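Local atomic coordinates of pectinesterase (Sitophilus oryzae, PDB entry 4PMH), a protein that hydrolyses the methyl esters of pectin, leaving polygalacturonate and releasing methanol, and probably helps the weevil digest plant cell walls. Residues Gly232-Glu237 and Tyr265-Tyr270; Thr25-Trp30 and Arg213-Asn218; Thr111-Tyr116 and Gly142-Ser147. All blocks are in the same frame, centred on the assembly; numbering follows the deposited sequence.

Interaction 1: residues Gly232-Glu237 and Tyr265-Tyr270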
ATOM      1  N   GLY A 232       2.835  -5.925  -5.388  1.00 12.46           N
ATOM      2  CA  GLY A 232       3.672  -5.109  -6.251  1.00 12.83           C
ATOM      3  C   GLY A 232       5.131  -5.176  -5.844  1.00 12.94           C
ATOM      4  O   GLY A 232       5.476  -5.722  -4.783  1.00 12.61           O
ATOM      5  N   SER A 233       5.988  -4.637  -6.702  1.00 13.45           N
ATOM      6  CA  SER A 233       7.337  -4.292  -6.314  1.00 13.41           C
ATOM      7  C   SER A 233       7.270  -2.879  -5.785  1.00 14.31           C
ATOM      8  O   SER A 233       7.272  -1.928  -6.562  1.00 15.22           O
ATOM      9  CB  SER A 233       8.289  -4.358  -7.500  1.00 13.59           C
ATOM     10  OG  SER A 233       8.513  -5.689  -7.924  1.00 13.61           O
ATOM     11  N   ALA A 234       7.204  -2.728  -4.466  1.00 14.45           N
ATOM     12  CA  ALA A 234       6.955  -1.413  -3.861  1.00 14.11           C
ATOM     13  C   ALA A 234       8.091  -1.015  -2.940  1.00 13.88           C
ATOM     14  O   ALA A 234       8.449  -1.762  -2.034  1.00 13.01           O
ATOM     15  CB  ALA A 234       5.634  -1.411  -3.106  1.00 14.18           C
ATOM     16  N   ILE A 235       8.664   0.158  -3.211  1.00 13.68           N
ATOM     17  CA  ILE A 235       9.762   0.723  -2.446  1.00 13.76           C
ATOM     18  C   ILE A 235       9.218   1.835  -1.556  1.00 13.55           C
ATOM     19  O   ILE A 235       8.474   2.704  -2.028  1.00 13.42           O
ATOM     20  CB  ILE A 235      10.825   1.307  -3.393  1.00 14.65           C
ATOM     21  CG1 ILE A 235      11.429   0.180  -4.223  1.00 15.81           C
ATOM     22  CG2 ILE A 235      11.883   2.088  -2.634  1.00 14.42           C
ATOM     23  CD1 ILE A 235      12.095   0.655  -5.499  1.00 16.64           C
ATOM     24  N   PHE A 236       9.580   1.801  -0.278  1.00 12.81           N
ATOM     25  CA  PHE A 236       9.160   2.806   0.694  1.00 13.04           C
ATOM     26  C   PHE A 236      10.418   3.405   1.277  1.00 13.21           C
ATOM     27  O   PHE A 236      11.099   2.749   2.060  1.00 13.80           O
ATOM     28  CB  PHE A 236       8.351   2.167   1.814  1.00 13.12           C
ATOM     29  CG  PHE A 236       7.077   1.542   1.355  1.00 13.83           C
ATOM     30  CD1 PHE A 236       5.892   2.279   1.326  1.00 14.09           C
ATOM     31  CD2 PHE A 236       7.047   0.214   0.947  1.00 14.09           C
ATOM     32  CE1 PHE A 236       4.712   1.696   0.904  1.00 14.64           C
ATOM     33  CE2 PHE A 236       5.863  -0.368   0.518  1.00 14.12           C
ATOM     34  CZ  PHE A 236       4.695   0.372   0.503  1.00 14.63           C
ATOM     35  N   GLU A 237      10.753   4.625   0.866  1.00 13.10           N
ATOM     36  CA  GLU A 237      11.986   5.278   1.317  1.00 13.98           C
ATOM     37  C   GLU A 237      11.623   6.530   2.116  1.00 13.65           C
ATOM     38  O   GLU A 237      10.849   7.379   1.632  1.00 12.89           O
ATOM     39  CB  GLU A 237      12.889   5.630   0.114  1.00 15.05           C
ATOM     40  CG  GLU A 237      14.134   6.383   0.506  1.00 17.16           C
ATOM     41  CD  GLU A 237      15.088   6.669  -0.648  1.00 20.61           C
ATOM     42  OE1 GLU A 237      14.726   6.486  -1.831  1.00 21.85           O
ATOM     43  OE2 GLU A 237      16.230   7.098  -0.355  1.00 25.07           O
ATOM     44  N   TYR A 265      11.441  -9.268  -6.206  1.00 17.08           N
ATOM     45  CA  TYR A 265      11.272  -7.984  -5.549  1.00 16.28           C
ATOM     46  C   TYR A 265       9.826  -7.724  -5.153  1.00 14.64           C
ATOM     47  O   TYR A 265       9.003  -7.352  -5.991  1.00 14.70           O
ATOM     48  CB  TYR A 265      11.783  -6.867  -6.474  1.00 17.40           C
ATOM     49  CG  TYR A 265      13.233  -7.089  -6.855  1.00 18.16           C
ATOM     50  CD1 TYR A 265      14.224  -6.965  -5.910  1.00 18.51           C
ATOM     51  CD2 TYR A 265      13.589  -7.490  -8.134  1.00 18.98           C
ATOM     52  CE1 TYR A 265      15.561  -7.192  -6.232  1.00 20.17           C
ATOM     53  CE2 TYR A 265      14.915  -7.723  -8.466  1.00 20.07           C
ATOM     54  CZ  TYR A 265      15.892  -7.576  -7.511  1.00 20.22           C
ATOM     55  OH  TYR A 265      17.213  -7.813  -7.821  1.00 22.66           O
ATOM     56  N   GLY A 266       9.540  -7.897  -3.861  1.00 13.80           N
ATOM     57  CA  GLY A 266       8.252  -7.518  -3.296  1.00 13.21           C
ATOM     58  C   GLY A 266       8.361  -6.141  -2.684  1.00 13.00           C
ATOM     59  O   GLY A 266       8.542  -5.147  -3.394  1.00 13.36           O
ATOM     60  N   TYR A 267       8.286  -6.077  -1.361  1.00 13.07           N
ATOM     61  CA  TYR A 267       8.284  -4.800  -0.647  1.00 12.61           C
ATOM     62  C   TYR A 267       9.686  -4.492  -0.084  1.00 12.70           C
ATOM     63  O   TYR A 267      10.340  -5.354   0.476  1.00 12.58           O
ATOM     64  CB  TYR A 267       7.221  -4.827   0.453  1.00 12.57           C
ATOM     65  CG  TYR A 267       5.776  -4.837  -0.010  1.00 12.57           C
ATOM     66  CD1 TYR A 267       5.414  -4.480  -1.309  1.00 12.40           C
ATOM     67  CD2 TYR A 267       4.744  -5.171   0.888  1.00 12.64           C
ATOM     68  CE1 TYR A 267       4.077  -4.446  -1.707  1.00 12.65           C
ATOM     69  CE2 TYR A 267       3.421  -5.137   0.497  1.00 12.78           C
ATOM     70  CZ  TYR A 267       3.092  -4.791  -0.807  1.00 12.73           C
ATOM     71  OH  TYR A 267       1.778  -4.745  -1.182  1.00 12.78           O
ATOM     72  N   PHE A 268      10.149  -3.265  -0.286  1.00 12.66           N
ATOM     73  CA  PHE A 268      11.424  -2.791   0.240  1.00 12.57           C
ATOM     74  C   PHE A 268      11.185  -1.540   1.077  1.00 12.29           C
ATOM     75  O   PHE A 268      10.747  -0.488   0.556  1.00 12.59           O
ATOM     76  CB  PHE A 268      12.369  -2.474  -0.912  1.00 12.49           C
ATOM     77  CG  PHE A 268      13.765  -2.138  -0.490  1.00 12.39           C
ATOM     78  CD1 PHE A 268      14.526  -3.009   0.256  1.00 12.71           C
ATOM     79  CD2 PHE A 268      14.327  -0.952  -0.885  1.00 12.89           C
ATOM     80  CE1 PHE A 268      15.828  -2.689   0.618  1.00 12.84           C
ATOM     81  CE2 PHE A 268      15.629  -0.624  -0.546  1.00 13.21           C
ATOM     82  CZ  PHE A 268      16.377  -1.485   0.207  1.00 12.69           C
ATOM     83  N   VAL A 269      11.431  -1.676   2.375  1.00 11.78           N
ATOM     84  CA  VAL A 269      11.299  -0.587   3.335  1.00 11.86           C
ATOM     85  C   VAL A 269      12.710  -0.143   3.742  1.00 12.49           C
ATOM     86  O   VAL A 269      13.464  -0.934   4.326  1.00 12.61           O
ATOM     87  CB  VAL A 269      10.502  -1.054   4.555  1.00 11.76           C
ATOM     88  CG1 VAL A 269      10.464   0.034   5.600  1.00 11.87           C
ATOM     89  CG2 VAL A 269       9.086  -1.483   4.153  1.00 11.66           C
ATOM     90  N   TYR A 270      13.058   1.108   3.422  1.00 12.53           N
ATOM     91  CA  TYR A 270      14.424   1.628   3.536  1.00 12.75           C
ATOM     92  C   TYR A 270      14.456   3.044   4.141  1.00 12.93           C
ATOM     93  O   TYR A 270      13.706   3.912   3.722  1.00 12.25           O
ATOM     94  CB  TYR A 270      15.032   1.660   2.150  1.00 13.18           C
ATOM     95  CG  TYR A 270      16.430   2.210   2.025  1.00 13.24           C
ATOM     96  CD1 TYR A 270      17.493   1.602   2.665  1.00 13.79           C
ATOM     97  CD2 TYR A 270      16.700   3.278   1.176  1.00 13.80           C
ATOM     98  CE1 TYR A 270      18.786   2.076   2.521  1.00 14.46           C
ATOM     99  CE2 TYR A 270      17.997   3.758   1.022  1.00 14.78           C
ATOM    100  CZ  TYR A 270      19.032   3.153   1.702  1.00 15.28           C
ATOM    101  OH  TYR A 270      20.317   3.632   1.570  1.00 17.81           O
TER
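Ala234 to Glu237 pair with Tyr267 to Tyr270 as neighbouring parallel strands, their short axes 4.8 Å apart and 8° from parallel. Ala234 and Phe236 use both N and O: Ala234 N donates to Gly266 O and Ala234 O accepts from Phe268 N, then Phe236 N binds Phe268 O at 2.7 Å and Phe236 O takes Tyr270 N. At the start of the first strand, Ser233 OG donates to Tyr265 O at 2.6 Å; this hydroxyl also bonds Gln28 NE2. This in-register stacking of successive coils is that of the right-handed parallel beta-helix of pectinesterases, and paired residues point to the same face. On the face of Ala234 and Phe236, Ala234 CB lies 3.6 Å from Tyr267 CD1. Tyr267 CG stands beside its backbone N (chi1 -69°). The ring meets the first strand through CD1 and CE1, the latter 3.6 Å from Gly232 O; its hydroxyl bonds Ala204 O, with the probable nucleophile Asp226 about 9 Å away between side chains. Phe236 CD2 meets Val269 CG2 at 4.2 Å, and the Phe236 ring stacks on Tyr216. On the other face Ile235 CG2 approaches the edge of the Phe268 ring. Glu237 and Tyr270 run side by side, with Glu237 OE2 near the plane of the tyrosine ring, 4.0 Å from CE2, while Glu237 OE1 probably bonds Tyr215 OH at a doubtfully short separation.

Interaction 2: residues Thr25-Trp30 and Arg213-Asn218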
ATOM      1  N   THR A  25      17.952  -1.911  -7.201  1.00 19.21           N
ATOM      2  CA  THR A  25      17.708  -3.280  -7.463  1.00 19.18           C
ATOM      3  C   THR A  25      16.187  -3.548  -7.552  1.00 18.66           C
ATOM      4  O   THR A  25      15.702  -4.165  -8.517  1.00 18.24           O
ATOM      5  CB  THR A  25      18.506  -4.043  -6.395  1.00 20.78           C
ATOM      6  OG1 THR A  25      19.708  -4.569  -6.994  1.00 23.62           O
ATOM      7  CG2 THR A  25      17.750  -5.059  -5.757  1.00 20.08           C
ATOM      8  N   TYR A  26      15.434  -3.025  -6.591  1.00 17.36           N
ATOM      9  CA  TYR A  26      13.956  -3.104  -6.623  1.00 17.14           C
ATOM     10  C   TYR A  26      13.312  -2.336  -7.803  1.00 17.31           C
ATOM     11  O   TYR A  26      12.239  -2.708  -8.310  1.00 16.35           O
ATOM     12  CB  TYR A  26      13.399  -2.646  -5.257  1.00 16.14           C
ATOM     13  CG  TYR A  26      13.323  -3.729  -4.217  1.00 15.22           C
ATOM     14  CD1 TYR A  26      14.423  -4.068  -3.427  1.00 14.71           C
ATOM     15  CD2 TYR A  26      12.131  -4.408  -3.987  1.00 15.34           C
ATOM     16  CE1 TYR A  26      14.348  -5.072  -2.483  1.00 14.13           C
ATOM     17  CE2 TYR A  26      12.050  -5.412  -3.048  1.00 14.49           C
ATOM     18  CZ  TYR A  26      13.160  -5.739  -2.300  1.00 14.56           C
ATOM     19  OH  TYR A  26      13.057  -6.725  -1.366  1.00 14.03           O
ATOM     20  N   LEU A  27      13.972  -1.272  -8.260  1.00 17.49           N
ATOM     21  CA  LEU A  27      13.495  -0.476  -9.373  1.00 18.01           C
ATOM     22  C   LEU A  27      13.572  -1.221 -10.708  1.00 17.81           C
ATOM     23  O   LEU A  27      12.817  -0.913 -11.632  1.00 17.17           O
ATOM     24  CB  LEU A  27      14.274   0.850  -9.469  1.00 18.96           C
ATOM     25  CG  LEU A  27      13.897   1.980  -8.513  1.00 20.03           C
ATOM     26  CD1 LEU A  27      14.991   3.053  -8.527  1.00 21.08           C
ATOM     27  CD2 LEU A  27      12.538   2.564  -8.861  1.00 20.33           C
ATOM     28  N   GLN A  28      14.486  -2.184 -10.812  1.00 17.88           N
ATOM     29  CA  GLN A  28      14.524  -3.088 -11.950  1.00 18.13           C
ATOM     30  C   GLN A  28      14.615  -2.324 -13.267  1.00 18.08           C
ATOM     31  O   GLN A  28      13.936  -2.634 -14.220  1.00 19.20           O
ATOM     32  CB  GLN A  28      13.286  -4.002 -11.935  1.00 18.42           C
ATOM     33  CG  GLN A  28      13.219  -4.952 -10.758  1.00 18.13           C
ATOM     34  CD  GLN A  28      11.835  -5.570 -10.597  1.00 18.34           C
ATOM     35  OE1 GLN A  28      11.457  -6.461 -11.354  1.00 18.32           O
ATOM     36  NE2 GLN A  28      11.072  -5.096  -9.608  1.00 17.43           N
ATOM     37  N   GLY A  29      15.442  -1.292 -13.301  1.00 19.56           N
ATOM     38  CA  GLY A  29      15.659  -0.519 -14.523  1.00 20.35           C
ATOM     39  C   GLY A  29      14.776   0.708 -14.647  1.00 21.42           C
ATOM     40  O   GLY A  29      15.064   1.598 -15.456  1.00 22.76           O
ATOM     41  N   TRP A  30      13.693   0.776 -13.875  1.00 21.96           N
ATOM     42  CA  TRP A  30      12.877   1.978 -13.877  1.00 22.77           C
ATOM     43  C   TRP A  30      13.659   3.142 -13.258  1.00 24.25           C
ATOM     44  O   TRP A  30      14.270   3.009 -12.210  1.00 25.63           O
ATOM     45  CB  TRP A  30      11.554   1.753 -13.142  1.00 21.80           C
ATOM     46  CG  TRP A  30      10.723   2.984 -12.989  1.00 21.70           C
ATOM     47  CD1 TRP A  30      10.599   4.025 -13.878  1.00 21.09           C
ATOM     48  CD2 TRP A  30       9.884   3.308 -11.875  1.00 21.10           C
ATOM     49  NE1 TRP A  30       9.728   4.972 -13.380  1.00 21.05           N
ATOM     50  CE2 TRP A  30       9.274   4.556 -12.156  1.00 21.49           C
ATOM     51  CE3 TRP A  30       9.580   2.664 -10.677  1.00 20.48           C
ATOM     52  CZ2 TRP A  30       8.394   5.174 -11.259  1.00 21.00           C
ATOM     53  CZ3 TRP A  30       8.689   3.272  -9.797  1.00 20.51           C
ATOM     54  CH2 TRP A  30       8.113   4.512 -10.091  1.00 20.52           C
ATOM     55  N   ARG A 213       5.715  -1.704 -10.412  1.00 15.35           N
ATOM     56  CA  ARG A 213       6.588  -1.010  -9.490  1.00 14.84           C
ATOM     57  C   ARG A 213       5.963   0.286  -8.973  1.00 14.12           C
ATOM     58  O   ARG A 213       5.333   1.030  -9.723  1.00 13.73           O
ATOM     59  CB  ARG A 213       7.908  -0.677 -10.182  1.00 14.91           C
ATOM     60  CG  ARG A 213       8.663  -1.927 -10.614  1.00 15.67           C
ATOM     61  CD  ARG A 213       9.748  -1.602 -11.619  1.00 16.12           C
ATOM     62  NE  ARG A 213       9.194  -1.222 -12.916  1.00 16.74           N
ATOM     63  CZ  ARG A 213       9.881  -1.211 -14.064  1.00 18.01           C
ATOM     64  NH1 ARG A 213      11.172  -1.558 -14.100  1.00 17.69           N
ATOM     65  NH2 ARG A 213       9.262  -0.865 -15.192  1.00 18.55           N
ATOM     66  N   SER A 214       6.152   0.533  -7.688  1.00 13.97           N
ATOM     67  CA  SER A 214       5.694   1.777  -7.057  1.00 13.73           C
ATOM     68  C   SER A 214       6.750   2.269  -6.093  1.00 13.89           C
ATOM     69  O   SER A 214       7.501   1.477  -5.533  1.00 12.87           O
ATOM     70  CB  SER A 214       4.323   1.618  -6.367  1.00 13.80           C
ATOM     71  OG  SER A 214       4.258   0.485  -5.525  1.00 13.59           O
ATOM     72  N   TYR A 215       6.822   3.592  -5.950  1.00 14.14           N
ATOM     73  CA  TYR A 215       7.857   4.238  -5.177  1.00 15.32           C
ATOM     74  C   TYR A 215       7.209   5.270  -4.275  1.00 14.74           C
ATOM     75  O   TYR A 215       6.672   6.293  -4.759  1.00 14.75           O
ATOM     76  CB  TYR A 215       8.853   4.936  -6.099  1.00 17.36           C
ATOM     77  CG  TYR A 215      10.229   5.197  -5.514  1.00 20.27           C
ATOM     78  CD1 TYR A 215      10.453   5.295  -4.152  1.00 21.93           C
ATOM     79  CD2 TYR A 215      11.316   5.366  -6.356  1.00 24.05           C
ATOM     80  CE1 TYR A 215      11.725   5.527  -3.639  1.00 22.65           C
ATOM     81  CE2 TYR A 215      12.585   5.612  -5.853  1.00 27.06           C
ATOM     82  CZ  TYR A 215      12.774   5.692  -4.483  1.00 25.69           C
ATOM     83  OH  TYR A 215      14.038   5.932  -3.976  1.00 29.43           O
ATOM     84  N   TYR A 216       7.271   4.982  -2.986  1.00 13.62           N
ATOM     85  CA  TYR A 216       6.771   5.827  -1.917  1.00 13.27           C
ATOM     86  C   TYR A 216       7.926   6.561  -1.252  1.00 13.08           C
ATOM     87  O   TYR A 216       8.833   5.951  -0.765  1.00 12.58           O
ATOM     88  CB  TYR A 216       6.083   4.965  -0.866  1.00 13.35           C
ATOM     89  CG  TYR A 216       4.865   4.273  -1.399  1.00 13.95           C
ATOM     90  CD1 TYR A 216       4.969   3.151  -2.227  1.00 14.48           C
ATOM     91  CD2 TYR A 216       3.601   4.758  -1.104  1.00 14.42           C
ATOM     92  CE1 TYR A 216       3.826   2.530  -2.738  1.00 15.09           C
ATOM     93  CE2 TYR A 216       2.474   4.156  -1.598  1.00 14.82           C
ATOM     94  CZ  TYR A 216       2.586   3.047  -2.418  1.00 15.09           C
ATOM     95  OH  TYR A 216       1.433   2.482  -2.893  1.00 16.51           O
ATOM     96  N   THR A 217       7.861   7.882  -1.225  1.00 13.64           N
ATOM     97  CA  THR A 217       8.859   8.709  -0.573  1.00 14.07           C
ATOM     98  C   THR A 217       8.178   9.694   0.351  1.00 14.16           C
ATOM     99  O   THR A 217       7.125  10.237   0.012  1.00 13.63           O
ATOM    100  CB  THR A 217       9.690   9.503  -1.603  1.00 14.41           C
ATOM    101  OG1 THR A 217       8.823  10.048  -2.596  1.00 15.17           O
ATOM    102  CG2 THR A 217      10.678   8.596  -2.275  1.00 14.72           C
ATOM    103  N   ASN A 218       8.782   9.908   1.520  1.00 14.07           N
ATOM    104  CA  ASN A 218       8.321  10.893   2.475  1.00 14.86           C
ATOM    105  C   ASN A 218       6.842  10.794   2.774  1.00 13.63           C
ATOM    106  O   ASN A 218       6.161  11.776   2.842  1.00 13.19           O
ATOM    107  CB  ASN A 218       8.697  12.288   1.995  1.00 17.12           C
ATOM    108  CG  ASN A 218      10.183  12.418   1.745  1.00 20.30           C
ATOM    109  OD1 ASN A 218      10.714  11.898   0.763  1.00 24.42           O
ATOM    110  ND2 ASN A 218      10.870  13.073   2.653  1.00 23.91           N
TER
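Arg213 reaches from its strand to the turn Leu27-Trp30, and Trp30 folds back over it. The strand belongs to a parallel sheet of the beta-helix; the turn, of type I', follows the short N-terminal helix 23-27 that packs on the outside of that sheet. Arg213 bends at chi3 (-71°), which turns NE back from an otherwise extended chain, and NH1 donates to Leu27 O at 3.0 Å. NH1 lies in the plane of the Leu27 carbonyl, while the oxygen is tilted out of the guanidinium plane, and the N-H...O angle is only 139°. Leu27 O also accepts Trp30 N, the bond that closes the turn, so one carbonyl serves both the turn and the arginine. Gln28 O is equally near NH1, but the angle is too poor for a bond. Trp30 CB sits over one face of the guanidinium, 3.5 Å from Arg213 CZ and displaced toward the rim, while Asp186 forms a salt bridge with NH2. Trp30 CG is anti to its backbone N; the indole and the arginine chain run past one another in opposite senses, the ring plane 45° from the guanidinium, with CE3 3.8 Å from Arg213 CB. Further along the strand, Tyr215 CB touches the far end of the indole at CZ3 and CH2, both at 4.1 Å. The Tyr215 ring meets the helix end separately, Tyr215 CD2 lying 4.0 Å from Leu27 CD2.

Interaction 3: residues Thr111-Tyr116 and Gly142-Ser147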
ATOM      1  N   THR A 111     -19.743  -2.445   2.678  1.00 16.27           N
ATOM      2  CA  THR A 111     -20.713  -1.543   2.091  1.00 16.11           C
ATOM      3  C   THR A 111     -21.609  -2.241   1.082  1.00 15.49           C
ATOM      4  O   THR A 111     -21.139  -2.964   0.203  1.00 14.85           O
ATOM      5  CB  THR A 111     -19.995  -0.378   1.374  1.00 15.73           C
ATOM      6  OG1 THR A 111     -19.198   0.337   2.319  1.00 15.96           O
ATOM      7  CG2 THR A 111     -20.989   0.573   0.761  1.00 16.32           C
ATOM      8  N   THR A 112     -22.910  -2.010   1.169  1.00 15.79           N
ATOM      9  CA  THR A 112     -23.774  -2.583   0.164  1.00 15.94           C
ATOM     10  C   THR A 112     -23.657  -1.774  -1.115  1.00 16.15           C
ATOM     11  O   THR A 112     -23.379  -0.590  -1.072  1.00 15.86           O
ATOM     12  CB  THR A 112     -25.258  -2.614   0.580  1.00 16.10           C
ATOM     13  OG1 THR A 112     -25.777  -1.290   0.577  1.00 17.41           O
ATOM     14  CG2 THR A 112     -25.431  -3.249   1.943  1.00 16.68           C
ATOM     15  N   PRO A 113     -23.878  -2.421  -2.269  1.00 17.79           N
ATOM     16  CA  PRO A 113     -23.897  -1.689  -3.527  1.00 18.40           C
ATOM     17  C   PRO A 113     -24.889  -0.544  -3.605  1.00 18.04           C
ATOM     18  O   PRO A 113     -24.576   0.471  -4.226  1.00 16.48           O
ATOM     19  CB  PRO A 113     -24.235  -2.768  -4.549  1.00 19.11           C
ATOM     20  CG  PRO A 113     -23.580  -3.969  -3.971  1.00 18.87           C
ATOM     21  CD  PRO A 113     -23.851  -3.870  -2.497  1.00 17.88           C
ATOM     22  N   SER A 114     -26.061  -0.670  -2.980  1.00 19.35           N
ATOM     23  CA  SER A 114     -26.982   0.467  -2.949  1.00 20.30           C
ATOM     24  C   SER A 114     -26.376   1.680  -2.243  1.00 19.27           C
ATOM     25  O   SER A 114     -26.480   2.812  -2.726  1.00 18.49           O
ATOM     26  CB  SER A 114     -28.313   0.106  -2.290  1.00 21.77           C
ATOM     27  OG  SER A 114     -28.846  -1.051  -2.906  1.00 25.53           O
ATOM     28  N   ALA A 115     -25.757   1.438  -1.090  1.00 18.21           N
ATOM     29  CA  ALA A 115     -25.125   2.494  -0.333  1.00 17.39           C
ATOM     30  C   ALA A 115     -23.956   3.101  -1.123  1.00 16.29           C
ATOM     31  O   ALA A 115     -23.742   4.323  -1.092  1.00 15.56           O
ATOM     32  CB  ALA A 115     -24.655   1.970   1.018  1.00 17.43           C
ATOM     33  N   TYR A 116     -23.223   2.254  -1.846  1.00 17.07           N
ATOM     34  CA  TYR A 116     -22.106   2.719  -2.687  1.00 16.83           C
ATOM     35  C   TYR A 116     -22.628   3.650  -3.772  1.00 17.91           C
ATOM     36  O   TYR A 116     -22.068   4.730  -4.000  1.00 18.30           O
ATOM     37  CB  TYR A 116     -21.363   1.522  -3.279  1.00 16.24           C
ATOM     38  CG  TYR A 116     -20.353   1.835  -4.363  1.00 15.35           C
ATOM     39  CD1 TYR A 116     -19.026   2.176  -4.054  1.00 15.15           C
ATOM     40  CD2 TYR A 116     -20.710   1.766  -5.696  1.00 15.20           C
ATOM     41  CE1 TYR A 116     -18.108   2.447  -5.058  1.00 15.18           C
ATOM     42  CE2 TYR A 116     -19.806   2.036  -6.709  1.00 15.14           C
ATOM     43  CZ  TYR A 116     -18.505   2.374  -6.399  1.00 15.19           C
ATOM     44  OH  TYR A 116     -17.641   2.643  -7.433  1.00 14.84           O
ATOM     45  N   GLY A 142     -24.951  -7.466  -2.475  1.00 21.81           N
ATOM     46  CA  GLY A 142     -24.685  -7.717  -1.059  1.00 21.64           C
ATOM     47  C   GLY A 142     -23.612  -6.837  -0.454  1.00 21.00           C
ATOM     48  O   GLY A 142     -23.872  -6.043   0.463  1.00 21.86           O
ATOM     49  N   THR A 143     -22.382  -7.015  -0.922  1.00 20.09           N
ATOM     50  CA  THR A 143     -21.277  -6.143  -0.522  1.00 18.66           C
ATOM     51  C   THR A 143     -20.422  -5.831  -1.743  1.00 16.78           C
ATOM     52  O   THR A 143     -20.397  -6.605  -2.691  1.00 15.23           O
ATOM     53  CB  THR A 143     -20.401  -6.796   0.555  1.00 19.19           C
ATOM     54  OG1 THR A 143     -19.725  -7.937   0.006  1.00 18.81           O
ATOM     55  CG2 THR A 143     -21.231  -7.220   1.764  1.00 20.18           C
ATOM     56  N   ILE A 144     -19.729  -4.695  -1.716  1.00 15.50           N
ATOM     57  CA  ILE A 144     -18.884  -4.302  -2.835  1.00 15.41           C
ATOM     58  C   ILE A 144     -17.514  -4.995  -2.798  1.00 16.12           C
ATOM     59  O   ILE A 144     -16.881  -5.205  -3.852  1.00 16.87           O
ATOM     60  CB  ILE A 144     -18.708  -2.762  -2.915  1.00 15.37           C
ATOM     61  CG1 ILE A 144     -17.987  -2.226  -1.677  1.00 15.31           C
ATOM     62  CG2 ILE A 144     -20.067  -2.104  -3.123  1.00 15.66           C
ATOM     63  CD1 ILE A 144     -17.813  -0.720  -1.643  1.00 15.87           C
ATOM     64  N   GLY A 145     -17.062  -5.343  -1.586  1.00 15.49           N
ATOM     65  CA  GLY A 145     -15.810  -6.067  -1.390  1.00 15.79           C
ATOM     66  C   GLY A 145     -14.568  -5.189  -1.337  1.00 15.27           C
ATOM     67  O   GLY A 145     -14.635  -3.946  -1.481  1.00 15.44           O
ATOM     68  N   THR A 146     -13.431  -5.834  -1.119  1.00 15.05           N
ATOM     69  CA  THR A 146     -12.199  -5.131  -0.741  1.00 15.59           C
ATOM     70  C   THR A 146     -11.668  -4.177  -1.821  1.00 15.24           C
ATOM     71  O   THR A 146     -11.402  -2.995  -1.536  1.00 15.05           O
ATOM     72  CB  THR A 146     -11.121  -6.125  -0.263  1.00 16.26           C
ATOM     73  OG1 THR A 146     -11.634  -6.861   0.862  1.00 16.05           O
ATOM     74  CG2 THR A 146      -9.846  -5.402   0.168  1.00 16.49           C
ATOM     75  N   SER A 147     -11.539  -4.656  -3.048  1.00 15.91           N
ATOM     76  CA  SER A 147     -11.128  -3.771  -4.140  1.00 17.30           C
ATOM     77  C   SER A 147     -12.072  -2.573  -4.296  1.00 16.05           C
ATOM     78  O   SER A 147     -11.609  -1.475  -4.506  1.00 15.21           O
ATOM     79  CB  SER A 147     -11.046  -4.515  -5.479  1.00 19.10           C
ATOM     80  OG  SER A 147     -10.245  -5.660  -5.374  1.00 23.20           O
TER
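Ile144 presses its two branches against different parts of Thr111-Tyr116. Its CG1 stands between the backbone N and the carbonyl carbon (chi1 63°), leaving CG2 anti to that carbon; chi2 of -178° then extends CD1 away from CA, to 3.7 Å from Thr111 CB and 4.0 Å from Tyr116 CD1. CG2 takes the other flank, 3.9 Å from Tyr116 CB and 4.1 Å from Pro113 CG. Tyr116, with CG anti to its own N, crosses the isoleucine at about a right angle and sends its hydroxyl to Tyr81 OH. The backbones join beside this apolar patch: Ile144 N donates to Thr111 O at 2.9 Å. The start of helix 113-120 thus meets the loop that leads into the weakly bonded helix near 145-148, outside the stacked coils of the beta-helix. The side chain of Thr143 is about 8 Å from that of Gln177, a probable substrate-binding residue. Thr112 is the N-cap. Its OG1, held between backbone N and carbonyl carbon (chi1 71°), accepts Ala115 N at 3.2 Å, and its CG2 is left facing Gly142 O at 3.5 Å. Pro113, the first residue of the helix, lays CD against the Gly142 carbonyl carbon.

In the fold
Interactions 1 and 2 touch and share one sheet: strands 233-237 and 213-217 are neighbours in it, joined by backbone bonds such as that between Ile235 O and Tyr216 N. Interaction 1 is the buried member, a repeat of backbone bonds between successive coils with aromatic and aliphatic groups on both faces. Interaction 2, partly buried, brings an N-terminal helix and turn against the outside of the same sheet and is centred on an arginine held by a turn carbonyl and packed under a tryptophan. Interaction 3 lies about 30 Å from interaction 1 and 32 Å from interaction 2, between centres. There, a helix start and a loop meet through one backbone hydrogen bond and Ile144 packing, with several exposed residues.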